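PDB 1TC5: putative D-tyrosyl-tRNA(Tyr) deacylase 2 from Leishmania major, which probably hydrolyses D-tyrosyl-tRNA(Tyr) to D-tyrosine and free tRNA(Tyr), possibly a defence against the harmful effect of D-tyrosine, and forms a homodimer. Local coordinates for residues A[11-16]-A[38-43]; A[18-23]-A[31-36]; A[65-70]-A[85-90]; A[94-99]-A[167-172]. All coordinates share one frame; numbering follows the deposited sequence.

Contact 1: A[11-16]-A[38-43]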
# COMPACT_ATOMS: atom_id res chain seq x y z
N ILE A 11 10.39 1.85 -13.40
CA ILE A 11 9.39 2.61 -12.66
C ILE A 11 8.55 1.57 -11.93
O ILE A 11 7.86 0.78 -12.57
CB ILE A 11 8.49 3.43 -13.63
CG1 ILE A 11 9.31 4.50 -14.36
CG2 ILE A 11 7.33 4.08 -12.88
CD1 ILE A 11 8.74 4.88 -15.70
N ARG A 12 8.64 1.55 -10.59
CA ARG A 12 7.84 0.65 -9.76
C ARG A 12 6.64 1.39 -9.22
O ARG A 12 6.78 2.45 -8.63
CB ARG A 12 8.68 0.16 -8.57
CG ARG A 12 7.90 -0.68 -7.54
CD ARG A 12 8.78 -1.55 -6.69
NE ARG A 12 9.46 -2.54 -7.53
CZ ARG A 12 10.55 -3.21 -7.19
NH1 ARG A 12 11.11 -3.05 -6.01
NH2 ARG A 12 11.09 -4.06 -8.03
N VAL A 13 5.45 0.84 -9.45
CA VAL A 13 4.25 1.41 -8.83
C VAL A 13 3.45 0.38 -8.03
O VAL A 13 3.31 -0.75 -8.44
CB VAL A 13 3.30 2.11 -9.85
CG1 VAL A 13 3.97 3.34 -10.45
CG2 VAL A 13 2.83 1.17 -10.94
N MET A 14 2.92 0.82 -6.90
CA MET A 14 1.93 0.07 -6.15
C MET A 14 0.60 0.82 -6.30
O MET A 14 0.52 2.02 -6.02
CB MET A 14 2.33 -0.06 -4.67
CG MET A 14 1.35 -0.86 -3.82
SD MET A 14 1.80 -1.03 -2.06
CE MET A 14 0.48 -0.10 -1.28
N LEU A 15 -0.44 0.11 -6.73
CA LEU A 15 -1.72 0.71 -7.10
C LEU A 15 -2.79 0.11 -6.24
O LEU A 15 -2.91 -1.12 -6.18
CB LEU A 15 -2.05 0.43 -8.57
CG LEU A 15 -0.94 0.66 -9.60
CD1 LEU A 15 -1.32 0.05 -10.97
CD2 LEU A 15 -0.61 2.13 -9.73
N GLN A 16 -3.58 0.96 -5.58
CA GLN A 16 -4.66 0.53 -4.69
C GLN A 16 -5.97 1.21 -5.07
O GLN A 16 -5.97 2.39 -5.49
CB GLN A 16 -4.37 0.90 -3.23
CG GLN A 16 -3.17 0.24 -2.59
CD GLN A 16 -2.98 0.65 -1.13
OE1 GLN A 16 -3.71 0.19 -0.25
NE2 GLN A 16 -1.97 1.50 -0.87
N VAL A 38 -7.86 5.77 -7.90
CA VAL A 38 -6.67 4.97 -7.63
C VAL A 38 -5.59 5.77 -6.89
O VAL A 38 -5.28 6.91 -7.27
CB VAL A 38 -6.11 4.41 -8.93
CG1 VAL A 38 -4.76 3.69 -8.69
CG2 VAL A 38 -7.13 3.49 -9.60
N MET A 39 -5.04 5.17 -5.84
CA MET A 39 -3.86 5.69 -5.15
C MET A 39 -2.62 4.97 -5.66
O MET A 39 -2.52 3.73 -5.61
CB MET A 39 -3.98 5.52 -3.64
CG MET A 39 -2.80 6.15 -2.88
SD MET A 39 -3.00 6.31 -1.12
CE MET A 39 -2.86 4.56 -0.68
N VAL A 40 -1.66 5.78 -6.13
CA VAL A 40 -0.45 5.31 -6.78
C VAL A 40 0.72 5.66 -5.88
O VAL A 40 0.90 6.84 -5.56
CB VAL A 40 -0.26 6.06 -8.13
CG1 VAL A 40 1.02 5.66 -8.83
CG2 VAL A 40 -1.46 5.86 -9.05
N TYR A 41 1.48 4.66 -5.44
CA TYR A 41 2.80 4.83 -4.86
C TYR A 41 3.87 4.61 -5.94
O TYR A 41 3.84 3.62 -6.65
CB TYR A 41 3.04 3.83 -3.74
CG TYR A 41 2.23 3.92 -2.47
CD1 TYR A 41 1.34 4.95 -2.23
CD2 TYR A 41 2.36 2.94 -1.47
CE1 TYR A 41 0.59 5.01 -1.04
CE2 TYR A 41 1.64 2.99 -0.29
CZ TYR A 41 0.75 4.03 -0.07
OH TYR A 41 0.01 4.10 1.10
N ILE A 42 4.85 5.51 -6.06
CA ILE A 42 5.80 5.43 -7.14
C ILE A 42 7.27 5.58 -6.70
O ILE A 42 7.62 6.43 -5.88
CB ILE A 42 5.42 6.49 -8.25
CG1 ILE A 42 6.29 6.35 -9.50
CG2 ILE A 42 5.45 7.92 -7.70
CD1 ILE A 42 5.62 7.00 -10.72
N ALA A 43 8.12 4.77 -7.31
CA ALA A 43 9.56 4.80 -7.09
C ALA A 43 10.23 4.63 -8.43
O ALA A 43 9.73 3.91 -9.29
CB ALA A 43 9.97 3.68 -6.20
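M14 carries CG anti to its backbone N (chi1 -179°), Y41 has CG anti to its carbonyl carbon (chi1 -67°), and the two side chains rise side by side from one face of antiparallel strands 11-16 and 38-43. M14 is modelled in two conformers; in the one described, CE turns toward Y41 CE2 and SD lies 5.1 Å from the ring centroid, oblique to the ring, so this Met-aromatic contact is tentative. Q16 crosses the same ring, its amide plane 84° from the ring plane and NE2 3.8 Å from CZ of Y41. Behind this face, R12-A43, M14-Y41 and Q16-M39 are hydrogen-bonded pairs, each closed by two backbone bonds, among them Y41 N to M14 O at 2.9 Å. On the other face V13 and I42, and L15 and V40, lie side by side in pairs, V13 CG1 touching I42 CG1 at 3.9 Å; helix 55-67 covers this side. The M14 face meets the second subunit instead, where Y41 OH bonds Q16 OE1 of that subunit and Q16 OE1 bonds its Y41 OH. Aliphatic side chains thus face the helix, while phenol and amide give the buried interface two symmetrical polar links, with M14 packing beside them.

Contact 2: A[18-23]-A[31-36]; sequences MDQGHL and YVRAGR
M18 and A34 meet in the close-packed part of the contact, M18 CE lying 3.7 Å from A34 CB and against the carbonyl oxygen of G35. L23 and V32 project to the same face as A34, where V32 CG2 comes within 3.5 Å of L23 O. The backbones are drawn together by G21-A34 and L23-V32, both hydrogen-bonded pairs, with G21 N to A34 O at 2.9 Å. Strands 20-23 and 31-34 form an antiparallel beta hairpin, and at its start D19 and Q20 make a classic beta bulge facing E183 of the neighbouring strand. The face bearing H22 and R33 is more polar and holds a bound water, although both residues are buried. R33 turns at its third torsion (chi3 64°), and CE1 of H22 sits 3.0 Å from NE of R33, over one face of the guanidinium, the two planes 43° apart. The water accepts from R33 NE and donates to both G21 O and A34 O; R33 NH1 goes on to K158 O and NH2 to G161 O. At the looser, partly exposed end D19 and R36 do not touch through their charges: a second water donates to D19 OD1 and accepts only weakly from R36 NH1, while F74 O holds R36 NH2.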
# COMPACT_ATOMS: atom_id res chain seq x y z
N MET A 18 -8.91 3.19 -4.38
CA MET A 18 -9.21 4.27 -3.44
C MET A 18 -10.71 4.58 -3.45
O MET A 18 -11.32 4.68 -4.52
CB MET A 18 -8.44 5.53 -3.85
CG MET A 18 -8.66 6.75 -2.93
SD MET A 18 -7.38 8.00 -3.19
CE MET A 18 -7.69 8.44 -4.94
N ASP A 19 -11.28 4.76 -2.26
CA ASP A 19 -12.59 5.39 -2.12
C ASP A 19 -12.45 6.86 -1.71
O ASP A 19 -13.05 7.74 -2.34
CB ASP A 19 -13.45 4.68 -1.08
CG ASP A 19 -14.88 5.16 -1.11
OD1 ASP A 19 -15.51 4.92 -2.15
OD2 ASP A 19 -15.44 5.81 -0.19
N GLN A 20 -11.66 7.09 -0.66
CA GLN A 20 -11.30 8.44 -0.20
C GLN A 20 -9.81 8.49 0.19
O GLN A 20 -9.27 7.54 0.73
CB GLN A 20 -12.11 8.85 1.05
CG GLN A 20 -13.63 8.88 0.91
CD GLN A 20 -14.15 10.09 0.16
OE1 GLN A 20 -14.39 11.15 0.75
NE2 GLN A 20 -14.32 9.92 -1.14
N GLY A 21 -9.17 9.62 -0.07
CA GLY A 21 -7.84 9.88 0.44
C GLY A 21 -7.61 11.30 0.91
O GLY A 21 -8.19 12.25 0.39
N HIS A 22 -6.76 11.42 1.93
CA HIS A 22 -6.21 12.68 2.45
C HIS A 22 -4.69 12.56 2.51
O HIS A 22 -4.15 11.66 3.16
CB HIS A 22 -6.74 13.01 3.86
CG HIS A 22 -8.20 12.79 4.02
ND1 HIS A 22 -9.14 13.71 3.60
CD2 HIS A 22 -8.89 11.75 4.55
CE1 HIS A 22 -10.35 13.23 3.85
NE2 HIS A 22 -10.23 12.05 4.43
N LEU A 23 -3.99 13.49 1.85
CA LEU A 23 -2.55 13.48 1.79
C LEU A 23 -1.98 14.80 2.34
O LEU A 23 -2.34 15.86 1.90
CB LEU A 23 -2.06 13.20 0.35
CG LEU A 23 -0.55 13.11 0.14
CD1 LEU A 23 0.04 11.97 0.90
CD2 LEU A 23 -0.20 12.99 -1.36
N TYR A 31 -3.91 19.03 4.47
CA TYR A 31 -4.21 17.85 3.68
C TYR A 31 -4.99 18.22 2.43
O TYR A 31 -5.89 19.06 2.47
CB TYR A 31 -5.05 16.87 4.49
CG TYR A 31 -4.32 16.29 5.67
CD1 TYR A 31 -4.26 16.98 6.89
CD2 TYR A 31 -3.72 15.04 5.58
CE1 TYR A 31 -3.59 16.44 7.99
CE2 TYR A 31 -3.05 14.49 6.66
CZ TYR A 31 -2.99 15.20 7.87
OH TYR A 31 -2.33 14.65 8.94
N VAL A 32 -4.63 17.58 1.32
CA VAL A 32 -5.38 17.66 0.08
C VAL A 32 -6.14 16.34 -0.12
O VAL A 32 -5.69 15.24 0.30
CB VAL A 32 -4.47 17.96 -1.13
CG1 VAL A 32 -3.83 19.31 -0.95
CG2 VAL A 32 -3.37 16.91 -1.29
N ARG A 33 -7.29 16.45 -0.77
CA ARG A 33 -8.24 15.36 -0.81
C ARG A 33 -8.46 14.80 -2.20
O ARG A 33 -8.44 15.53 -3.22
CB ARG A 33 -9.57 15.86 -0.26
CG ARG A 33 -9.50 16.22 1.21
CD ARG A 33 -10.87 16.35 1.82
NE ARG A 33 -11.55 15.06 1.78
CZ ARG A 33 -12.79 14.83 2.20
NH1 ARG A 33 -13.51 15.81 2.72
NH2 ARG A 33 -13.29 13.61 2.12
N ALA A 34 -8.70 13.49 -2.22
CA ALA A 34 -9.23 12.81 -3.40
C ALA A 34 -10.42 11.93 -3.04
O ALA A 34 -10.52 11.41 -1.92
CB ALA A 34 -8.13 11.95 -4.04
N GLY A 35 -11.32 11.75 -4.01
CA GLY A 35 -12.40 10.79 -3.88
C GLY A 35 -12.05 9.46 -4.54
O GLY A 35 -10.89 9.03 -4.54
N ARG A 36 -13.06 8.83 -5.11
CA ARG A 36 -12.91 7.49 -5.63
C ARG A 36 -11.99 7.46 -6.83
O ARG A 36 -12.05 8.31 -7.71
CB ARG A 36 -14.24 6.87 -6.01
CG ARG A 36 -14.12 5.38 -6.37
CD ARG A 36 -15.43 4.64 -6.26
NE ARG A 36 -16.24 4.92 -7.43
CZ ARG A 36 -17.46 5.47 -7.44
NH1 ARG A 36 -18.10 5.86 -6.35
NH2 ARG A 36 -18.05 5.63 -8.60
O HOH W 1 -16.78 7.05 -3.44
O HOH W 2 -10.91 12.32 0.62

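Contact 3: A[65-70]-A[85-90]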
# COMPACT_ATOMS: atom_id res chain seq x y z
N LEU A 65 -0.44 2.72 -16.62
CA LEU A 65 -1.31 3.15 -15.54
C LEU A 65 -2.76 3.43 -15.97
O LEU A 65 -3.69 3.05 -15.28
CB LEU A 65 -0.75 4.40 -14.85
CG LEU A 65 -1.64 5.02 -13.76
CD1 LEU A 65 -1.83 4.04 -12.57
CD2 LEU A 65 -1.05 6.31 -13.27
N LEU A 66 -2.95 4.09 -17.11
CA LEU A 66 -4.28 4.54 -17.52
C LEU A 66 -5.03 3.59 -18.45
O LEU A 66 -6.26 3.55 -18.40
CB LEU A 66 -4.20 5.94 -18.15
CG LEU A 66 -3.58 7.02 -17.27
CD1 LEU A 66 -3.58 8.37 -18.03
CD2 LEU A 66 -4.26 7.16 -15.91
N HIS A 67 -4.31 2.83 -19.28
CA HIS A 67 -4.92 1.97 -20.31
C HIS A 67 -5.23 0.56 -19.83
O HIS A 67 -6.04 -0.14 -20.43
CB HIS A 67 -4.01 1.83 -21.55
CG HIS A 67 -3.69 3.13 -22.22
ND1 HIS A 67 -2.48 3.38 -22.84
CD2 HIS A 67 -4.43 4.26 -22.36
CE1 HIS A 67 -2.48 4.61 -23.32
NE2 HIS A 67 -3.65 5.17 -23.05
N THR A 68 -4.53 0.11 -18.82
CA THR A 68 -4.71 -1.26 -18.33
C THR A 68 -6.01 -1.34 -17.53
O THR A 68 -6.28 -0.48 -16.70
CB THR A 68 -3.50 -1.66 -17.45
OG1 THR A 68 -2.28 -1.39 -18.16
CG2 THR A 68 -3.47 -3.18 -17.18
N LYS A 69 -6.81 -2.36 -17.81
CA LYS A 69 -8.02 -2.63 -17.05
C LYS A 69 -7.60 -3.36 -15.80
O LYS A 69 -7.19 -4.50 -15.87
CB LYS A 69 -9.00 -3.45 -17.87
CG LYS A 69 -9.45 -2.74 -19.16
CD LYS A 69 -10.33 -3.65 -20.04
CE LYS A 69 -10.72 -2.99 -21.36
NZ LYS A 69 -12.11 -2.45 -21.35
N ILE A 70 -7.65 -2.68 -14.66
CA ILE A 70 -7.14 -3.24 -13.41
C ILE A 70 -8.25 -3.39 -12.39
O ILE A 70 -8.48 -4.49 -11.91
CB ILE A 70 -6.03 -2.32 -12.83
CG1 ILE A 70 -4.89 -2.16 -13.85
CG2 ILE A 70 -5.48 -2.92 -11.52
CD1 ILE A 70 -4.00 -0.94 -13.58
N SER A 85 -10.29 0.31 -17.14
CA SER A 85 -9.17 1.22 -17.17
C SER A 85 -9.59 2.58 -16.61
O SER A 85 -10.75 2.98 -16.67
CB SER A 85 -8.67 1.41 -18.60
OG SER A 85 -9.66 2.01 -19.38
N LEU A 86 -8.61 3.30 -16.06
CA LEU A 86 -8.82 4.68 -15.72
C LEU A 86 -9.22 5.46 -16.95
O LEU A 86 -10.06 6.35 -16.87
CB LEU A 86 -7.55 5.29 -15.11
CG LEU A 86 -7.42 4.95 -13.64
CD1 LEU A 86 -5.95 5.00 -13.22
CD2 LEU A 86 -8.31 5.92 -12.80
N GLU A 87 -8.64 5.12 -18.11
CA GLU A 87 -8.93 5.83 -19.35
C GLU A 87 -10.44 5.82 -19.66
O GLU A 87 -11.01 6.85 -19.98
CB GLU A 87 -8.11 5.25 -20.51
CG GLU A 87 -8.39 5.85 -21.89
CD GLU A 87 -7.58 5.18 -23.00
OE1 GLU A 87 -7.62 3.93 -23.12
OE2 GLU A 87 -6.89 5.91 -23.76
N GLU A 88 -11.09 4.68 -19.50
CA GLU A 88 -12.52 4.60 -19.83
C GLU A 88 -13.40 5.17 -18.70
O GLU A 88 -14.61 5.25 -18.86
CB GLU A 88 -12.94 3.16 -20.18
CG GLU A 88 -13.00 2.17 -19.03
CD GLU A 88 -13.15 0.74 -19.52
OE1 GLU A 88 -13.95 0.50 -20.46
OE2 GLU A 88 -12.44 -0.14 -19.00
N CYS A 89 -12.80 5.54 -17.57
CA CYS A 89 -13.52 6.22 -16.49
C CYS A 89 -12.80 7.56 -16.17
O CYS A 89 -12.15 7.68 -15.15
CB CYS A 89 -13.62 5.31 -15.28
SG CYS A 89 -14.36 3.69 -15.62
N PRO A 90 -12.96 8.56 -17.04
CA PRO A 90 -12.25 9.84 -16.92
C PRO A 90 -12.46 10.63 -15.64
O PRO A 90 -11.62 11.49 -15.36
CB PRO A 90 -12.80 10.68 -18.10
CG PRO A 90 -14.02 9.93 -18.64
CD PRO A 90 -13.84 8.50 -18.22
O HOH W 3 -6.09 1.79 -15.37
O HOH W 4 -13.49 -2.70 -19.15
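E87 N donates to L66 O over 2.9 Å, the backbone hydrogen bond between the end of helix 55-67 and the segment 85-90, with the donor tilted 22° from the carbonyl plane. A water strengthens the join: it donates to L65 O and T68 O and accepts from L86 N, so it bridges the last helical turn and the T68 carbonyl to L86. Nearer the surface, K69 NZ makes a long, weak salt bridge to E88 OE2 at 3.3 Å, and another water links the same two atoms. E88 OE2 has a firmer grip in its own segment, since S85 N donates to its anti lone pair over 2.9 Å. S85 OG in turn accepts from E88 N, an ST motif at S85, just before the type I beta turn from L86 to C89; chi1 of S85, 64°, sets OG between the backbone N and the carbonyl carbon. The E87 carboxylate lies at a slant beside the H67 ring, the planes 37° apart, with E87 OE2 3.3 Å from H67 CD2. Deeper in, L66 CD2 packs on L86 CD1 at 3.8 Å, and L86 CD1 also lies near L65 O. Both L66 and L86 rest on I94 of strand 93-98, L65 leans on L15 of strand 10-18, and K69 makes backbone hydrogen bonds to the second subunit, placing this corner between the main sheet and the dimer partner.

Contact 4: A[94-99]-A[167-172]; sequences ILIVPQ and SRVISG
L95 and I170 meet where strand 169-171 runs parallel to strand 94-98, at one edge of the mixed five-stranded sheet within this chain. L95 has CG anti to its backbone N, and its second torsion (chi2 57°) then places CD1 toward I170, 3.5 Å from I170 CG2 and almost as near to I170 CB, so a single methyl touches the branch point of the isoleucine. The two side chains cross obliquely. In I170 CG2 is anti to the backbone N, while CG1 is anti to the carbonyl carbon; CG2 is the branch that meets L95.

The opposite face carries I94, I96, V169 and S171. I96 has CG1 anti to its carbonyl carbon (chi1 -57°), and the extended second torsion (chi2 164°) places CD1 3.9 Å from V169 CG1. V169 lies two residues along the strand from the partner of I96 in the pairing, S171, whose CB is 4.1 Å from I96 CB. Helix 119-136 covers this face, with V133 on V169 and both Y126 and C130 on S171.

The backbones are stitched in the alternating manner of parallel strands, from I94 N on R168 O, where the donor stands above the carbonyl plane, through I170 N on I94 O at 2.8 Å and I96 N on I170 O, to G172 N on I96 O. R168 sends its guanidinium elsewhere, NE forming a salt bridge with D93. At the other end, the strands part with P98 CD still 4.1 Å from G172 CA.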
# COMPACT_ATOMS: atom_id res chain seq x y z
N ILE A 94 -7.09 10.38 -9.13
CA ILE A 94 -5.80 9.71 -8.96
C ILE A 94 -5.03 10.50 -7.91
O ILE A 94 -4.95 11.74 -7.97
CB ILE A 94 -5.02 9.61 -10.31
CG1 ILE A 94 -5.85 8.85 -11.35
CG2 ILE A 94 -3.68 8.89 -10.12
CD1 ILE A 94 -5.35 9.03 -12.78
N LEU A 95 -4.50 9.77 -6.94
CA LEU A 95 -3.70 10.30 -5.85
C LEU A 95 -2.33 9.64 -5.94
O LEU A 95 -2.24 8.44 -5.80
CB LEU A 95 -4.34 9.95 -4.51
CG LEU A 95 -3.58 10.40 -3.27
CD1 LEU A 95 -3.34 11.89 -3.28
CD2 LEU A 95 -4.33 10.00 -1.99
N ILE A 96 -1.29 10.45 -6.15
CA ILE A 96 0.07 9.97 -6.42
C ILE A 96 0.91 10.32 -5.22
O ILE A 96 0.94 11.49 -4.79
CB ILE A 96 0.67 10.66 -7.69
CG1 ILE A 96 -0.22 10.44 -8.90
CG2 ILE A 96 2.05 10.15 -7.96
CD1 ILE A 96 0.05 11.37 -10.06
N VAL A 97 1.57 9.31 -4.66
CA VAL A 97 2.46 9.48 -3.54
C VAL A 97 3.87 8.96 -3.90
O VAL A 97 4.03 7.79 -4.25
CB VAL A 97 1.93 8.70 -2.34
CG1 VAL A 97 2.68 9.05 -1.08
CG2 VAL A 97 0.42 8.96 -2.18
N PRO A 98 4.88 9.81 -3.75
CA PRO A 98 6.25 9.36 -3.97
C PRO A 98 6.64 8.44 -2.82
O PRO A 98 6.48 8.81 -1.66
CB PRO A 98 7.07 10.66 -3.97
CG PRO A 98 6.28 11.64 -3.15
CD PRO A 98 4.83 11.23 -3.30
N GLN A 99 7.08 7.23 -3.16
CA GLN A 99 7.49 6.23 -2.19
C GLN A 99 8.73 5.52 -2.70
O GLN A 99 8.64 4.38 -3.13
CB GLN A 99 6.36 5.24 -1.96
CG GLN A 99 5.18 5.83 -1.23
CD GLN A 99 5.44 5.95 0.26
OE1 GLN A 99 5.33 4.95 0.97
NE2 GLN A 99 5.82 7.16 0.72
N SER A 167 -12.35 14.03 -11.37
CA SER A 167 -11.27 14.00 -12.37
C SER A 167 -9.97 14.62 -11.84
O SER A 167 -9.24 15.27 -12.58
CB SER A 167 -11.70 14.67 -13.69
OG SER A 167 -12.85 14.09 -14.25
N ARG A 168 -9.67 14.39 -10.56
CA ARG A 168 -8.50 15.00 -9.92
C ARG A 168 -7.24 14.22 -10.17
O ARG A 168 -7.28 13.01 -10.38
CB ARG A 168 -8.73 15.18 -8.42
CG ARG A 168 -9.83 16.17 -8.16
CD ARG A 168 -10.05 16.52 -6.73
NE ARG A 168 -11.01 15.60 -6.16
CZ ARG A 168 -12.27 15.86 -5.87
NH1 ARG A 168 -12.81 17.08 -5.98
NH2 ARG A 168 -13.01 14.86 -5.43
N VAL A 169 -6.12 14.93 -10.19
CA VAL A 169 -4.80 14.31 -10.15
C VAL A 169 -4.07 15.05 -9.01
O VAL A 169 -3.56 16.16 -9.19
CB VAL A 169 -4.04 14.44 -11.50
CG1 VAL A 169 -2.63 13.91 -11.36
CG2 VAL A 169 -4.76 13.72 -12.60
N ILE A 170 -4.12 14.42 -7.83
CA ILE A 170 -3.52 14.94 -6.62
C ILE A 170 -2.18 14.25 -6.47
O ILE A 170 -2.07 13.07 -6.74
CB ILE A 170 -4.40 14.65 -5.37
CG1 ILE A 170 -5.85 15.11 -5.58
CG2 ILE A 170 -3.80 15.30 -4.14
CD1 ILE A 170 -6.02 16.59 -5.99
N SER A 171 -1.17 15.00 -6.05
CA SER A 171 0.18 14.46 -5.89
C SER A 171 0.89 15.03 -4.66
O SER A 171 0.74 16.21 -4.30
CB SER A 171 1.00 14.71 -7.17
OG SER A 171 0.94 16.07 -7.56
N GLY A 172 1.67 14.17 -4.02
CA GLY A 172 2.46 14.56 -2.87
C GLY A 172 3.55 15.54 -3.21
O GLY A 172 3.98 15.68 -4.35

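Overall arrangement
Contacts 1 and 4 belong to the same mixed sheet, their centres about 10 Å apart: strand 37-45 lies beside strand 93-98, and V40 probably bonds V97 N and L95 O through its backbone. Contact 2 is the hairpin inserted between the two strands of contact 1 along the chain; its M18, L23 and V32 pack against contact 4, centres about 9 Å apart. Contact 3 follows contact 1 in sequence and precedes contact 4; its helix end rests on the sheet, with about 14 Å between the centres of contacts 1 and 3. Contacts 2 and 3, about 18 Å between centres, do not touch. The sheet thus joins the hairpin and the helix end within a subunit, while contacts 1, 3 and 4 also reach the second subunit.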